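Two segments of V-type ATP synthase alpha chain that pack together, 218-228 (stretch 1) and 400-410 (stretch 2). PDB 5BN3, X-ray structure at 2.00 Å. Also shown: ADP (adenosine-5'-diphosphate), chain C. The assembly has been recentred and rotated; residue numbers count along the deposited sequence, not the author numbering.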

# COMPACT_ATOMS: atom_id res chain seq x y z
N SER A 218 -8.11 22.72 -23.81
CA SER A 218 -7.77 21.30 -23.68
C SER A 218 -8.59 20.65 -22.58
O SER A 218 -9.02 21.33 -21.64
N ALA A 219 -8.81 19.35 -22.70
CA ALA A 219 -9.56 18.60 -21.71
C ALA A 219 -9.01 17.19 -21.55
O ALA A 219 -8.45 16.62 -22.49
N ALA A 220 -9.18 16.62 -20.36
CA ALA A 220 -8.81 15.24 -20.10
C ALA A 220 -10.07 14.38 -19.96
O ALA A 220 -11.06 14.81 -19.37
N VAL A 221 -10.02 13.16 -20.50
CA VAL A 221 -11.13 12.22 -20.37
C VAL A 221 -10.65 10.90 -19.76
O VAL A 221 -10.38 9.94 -20.48
N PRO A 222 -10.51 10.87 -18.43
CA PRO A 222 -10.11 9.62 -17.77
C PRO A 222 -11.32 8.77 -17.41
O PRO A 222 -12.40 9.31 -17.13
N GLY A 223 -11.14 7.45 -17.44
CA GLY A 223 -12.19 6.52 -17.07
C GLY A 223 -11.66 5.10 -17.03
O GLY A 223 -10.63 4.81 -17.64
N PRO A 224 -12.34 4.21 -16.30
CA PRO A 224 -11.96 2.79 -16.31
C PRO A 224 -12.33 2.16 -17.65
O PRO A 224 -13.00 2.81 -18.45
N PHE A 225 -11.90 0.92 -17.89
CA PHE A 225 -12.25 0.28 -19.16
C PHE A 225 -13.76 0.10 -19.30
O PHE A 225 -14.45 -0.25 -18.34
N GLY A 226 -14.27 0.38 -20.49
CA GLY A 226 -15.69 0.23 -20.76
C GLY A 226 -16.55 1.41 -20.34
O GLY A 226 -17.78 1.35 -20.45
N SER A 227 -15.93 2.48 -19.87
CA SER A 227 -16.69 3.64 -19.39
C SER A 227 -17.11 4.59 -20.52
O SER A 227 -18.03 5.39 -20.35
N GLY A 228 -16.43 4.52 -21.67
CA GLY A 228 -16.89 5.24 -22.84
C GLY A 228 -15.98 6.30 -23.44
O GLY A 228 -16.45 7.14 -24.20
N ALA A 400 -10.02 21.42 -18.57
CA ALA A 400 -11.23 20.76 -18.08
C ALA A 400 -11.04 19.29 -17.79
O ALA A 400 -10.21 18.62 -18.41
N LEU A 401 -11.82 18.79 -16.84
CA LEU A 401 -11.89 17.36 -16.55
C LEU A 401 -13.24 16.82 -16.98
O LEU A 401 -14.28 17.20 -16.43
N TRP A 402 -13.24 15.93 -17.96
CA TRP A 402 -14.46 15.22 -18.36
C TRP A 402 -14.38 13.80 -17.82
O TRP A 402 -14.03 12.86 -18.54
N ALA A 403 -14.70 13.64 -16.54
CA ALA A 403 -14.50 12.38 -15.83
C ALA A 403 -15.60 11.36 -16.11
O ALA A 403 -16.79 11.64 -15.93
N LEU A 404 -15.20 10.16 -16.51
CA LEU A 404 -16.16 9.09 -16.77
C LEU A 404 -16.33 8.21 -15.53
O LEU A 404 -15.37 7.95 -14.80
N ASP A 405 -17.55 7.74 -15.31
CA ASP A 405 -17.90 7.11 -14.04
C ASP A 405 -18.40 5.68 -14.19
O ASP A 405 -19.32 5.41 -14.97
N SER A 406 -17.79 4.76 -13.44
CA SER A 406 -18.15 3.35 -13.47
C SER A 406 -19.63 3.11 -13.18
O SER A 406 -20.27 2.30 -13.84
N LYS A 407 -20.15 3.82 -12.18
CA LYS A 407 -21.53 3.64 -11.74
C LYS A 407 -22.54 4.00 -12.83
O LYS A 407 -23.55 3.31 -12.99
N LEU A 408 -22.28 5.07 -13.57
CA LEU A 408 -23.14 5.47 -14.67
C LEU A 408 -23.05 4.49 -15.84
O LEU A 408 -24.06 4.06 -16.38
N ALA A 409 -21.82 4.12 -16.21
CA ALA A 409 -21.61 3.16 -17.29
C ALA A 409 -22.26 1.82 -16.96
O ALA A 409 -22.85 1.17 -17.83
N TYR A 410 -22.15 1.42 -15.69
CA TYR A 410 -22.77 0.21 -15.16
C TYR A 410 -24.24 0.10 -15.54
O TYR A 410 -24.70 -0.95 -16.00

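Packing of strand 218-222 and the phosphate-binding loop that follows it against segment 400-410 of the V-type ATP synthase alpha chain, with ADP bound at the loop. The two backbones run side by side, tied by three hydrogen bonds: Ala220 N to Ala400 O (3.0 Å), Trp402 N to Ala220 O (2.8 Å) and Leu404 N to Pro222 O (3.0 Å). The side chains mesh along and beyond these bonds, and the contact buries 671 Å² in all.

The first bump is small. Ala219 points its CB toward the other stretch, where the methyl sits over one face of the Trp402 indole, 3.7 Å from the centroid of the six-membered ring and only 4° off its normal. Ala219 CB lies 4.1 Å from Ala400 CB. Trp402, chi1 m, lays its broad ring along this flank, and Val221, chi1 t, meets its edge: Val221 CG2 is 3.9 Å from Trp402 CE3, near the ring plane. The indole is thus covered on a face by one methyl and bounded at its edge by another, while its NE1 is hydrogen-bonded elsewhere in the structure. Val221 CG1 reaches instead to Leu404 CD1, at 3.8 Å, so the two branches of the valine bridge the tryptophan and the leucine.

Leu401 starts off pointing away, but its t, p rotamer brings the end back, and Leu401 CD1 rests 3.6 Å from Pro222 CD on the proline ring.

Leu404 has the largest area covered by the other stretch, 112 Å². It points toward stretch 1 in an m, t rotamer and fills the hollow formed as the chain passes from Val221 through Gly223 and turns back to Gly228. Leu404 CB lies 4.1 Å from Gly223 CA and 3.6 Å from Ser227 OG, and Leu404 CD1 lies 3.6 Å from Gly228 C. The bare Gly223 helps make this room: a CB there would clash with both Leu404 CB and Ser227 OG.

Ser227, chi1 p, points toward stretch 2 yet turns its hydroxyl back to its own loop, donating from Ser227 OG to Pro224 O (2.8 Å) across the type II turn from Pro224 to Ser227. Beside it, Ala409 presents a methyl from the helix, with Ala409 CB 4.0 Å from Ser227 CA. Pro224 points in as well, Pro224 CG lying 3.1 Å from the OG of Ser406, chi1 m, a tight touch at the exposed border.

Asp405 faces away and caps the helix through weak bonds from Lys407 N and Leu408 N to its OD2, while Asp405 OD1 forms a salt bridge with Lys407 NZ (2.8 Å). The loop's backbone serves the nucleotide: Gly226 N donates to ADP O3B (2.8 Å), and Gly228 N to ADP O1B (2.9 Å).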

# COMPACT_ATOMS: atom_id res chain seq x y z
CB SER A 218 -6.28 21.12 -23.41
OG SER A 218 -5.87 21.86 -22.27
CB ALA A 219 -11.03 18.54 -22.08
CB ALA A 220 -7.96 15.14 -18.85
CB VAL A 221 -11.80 11.92 -21.74
CG1 VAL A 221 -13.10 11.15 -21.55
CG2 VAL A 221 -12.06 13.20 -22.51
CB PRO A 222 -9.42 10.11 -16.50
CG PRO A 222 -10.14 11.38 -16.16
CD PRO A 222 -10.53 12.01 -17.49
CB PRO A 224 -12.82 2.20 -15.19
CG PRO A 224 -14.00 3.12 -15.09
CD PRO A 224 -13.46 4.49 -15.39
CB PHE A 225 -11.49 -1.05 -19.36
CG PHE A 225 -11.92 -2.17 -18.45
CD1 PHE A 225 -13.01 -2.98 -18.78
CD2 PHE A 225 -11.21 -2.46 -17.30
CE1 PHE A 225 -13.40 -4.02 -17.95
CE2 PHE A 225 -11.59 -3.49 -16.47
CZ PHE A 225 -12.68 -4.28 -16.79
CB SER A 227 -15.94 4.39 -18.29
OG SER A 227 -14.72 4.94 -18.76
CB ALA A 400 -12.37 20.94 -19.07
CB LEU A 401 -11.69 17.11 -15.05
CG LEU A 401 -12.02 15.71 -14.51
CD1 LEU A 401 -11.20 14.67 -15.22
CD2 LEU A 401 -11.81 15.63 -13.00
CB TRP A 402 -14.62 15.24 -19.88
CG TRP A 402 -14.86 16.63 -20.43
CD1 TRP A 402 -15.32 17.71 -19.74
CD2 TRP A 402 -14.63 17.08 -21.78
NE1 TRP A 402 -15.41 18.80 -20.58
CE2 TRP A 402 -14.99 18.44 -21.83
CE3 TRP A 402 -14.17 16.46 -22.94
CZ2 TRP A 402 -14.90 19.20 -23.00
CZ3 TRP A 402 -14.08 17.22 -24.11
CH2 TRP A 402 -14.44 18.57 -24.12
CB ALA A 403 -14.39 12.62 -14.34
CB LEU A 404 -15.74 8.27 -17.99
CG LEU A 404 -15.72 9.09 -19.29
CD1 LEU A 404 -15.30 8.24 -20.47
CD2 LEU A 404 -17.08 9.71 -19.54
CB ASP A 405 -18.94 7.98 -13.32
CG ASP A 405 -19.20 7.53 -11.91
OD1 ASP A 405 -18.38 7.85 -11.02
OD2 ASP A 405 -20.23 6.87 -11.68
CB SER A 406 -17.33 2.57 -12.44
OG SER A 406 -15.96 2.57 -12.77
CB LYS A 407 -21.79 4.45 -10.47
CG LYS A 407 -20.99 4.00 -9.25
CD LYS A 407 -19.61 4.67 -9.16
CE LYS A 407 -19.69 6.10 -8.62
NZ LYS A 407 -18.35 6.73 -8.49
CB LEU A 408 -22.79 6.89 -15.13
CG LEU A 408 -23.06 8.00 -14.12
CD1 LEU A 408 -22.48 9.32 -14.60
CD2 LEU A 408 -24.55 8.14 -13.87
CB ALA A 409 -20.12 2.97 -17.54
CB TYR A 410 -22.62 0.21 -13.63
CG TYR A 410 -23.10 -1.01 -12.90
CD1 TYR A 410 -22.31 -2.15 -12.80
CD2 TYR A 410 -24.34 -1.02 -12.26
CE1 TYR A 410 -22.75 -3.27 -12.11
CE2 TYR A 410 -24.78 -2.14 -11.57
CZ TYR A 410 -23.98 -3.26 -11.50
OH TYR A 410 -24.41 -4.37 -10.82
PB ADP C . -13.63 2.75 -23.25
O1B ADP C . -13.71 3.73 -22.11
O2B ADP C . -13.01 3.30 -24.50
O3B ADP C . -13.12 1.39 -22.83
PA ADP C . -15.85 2.57 -25.07
O1A ADP C . -15.75 3.96 -25.63
O2A ADP C . -15.34 1.40 -25.88
O3A ADP C . -15.19 2.53 -23.60
O5' ADP C . -17.39 2.30 -24.72
C5' ADP C . -17.76 1.13 -23.99
C4' ADP C . -19.19 0.72 -24.34
O4' ADP C . -20.11 1.76 -23.96
C3' ADP C . -19.31 0.50 -25.83
O3' ADP C . -19.86 -0.80 -26.07
C2' ADP C . -20.25 1.58 -26.31
O2' ADP C . -21.20 1.06 -27.25
C1' ADP C . -20.95 2.09 -25.07
N9 ADP C . -21.13 3.56 -25.16
C8 ADP C . -20.26 4.49 -24.75
N7 ADP C . -20.73 5.74 -24.98
C5 ADP C . -21.94 5.61 -25.56
C6 ADP C . -22.99 6.54 -26.06
N6 ADP C . -22.83 7.88 -25.99
N1 ADP C . -24.10 5.98 -26.58
C2 ADP C . -24.27 4.64 -26.65
N3 ADP C . -23.37 3.75 -26.22
C4 ADP C . -22.20 4.17 -25.67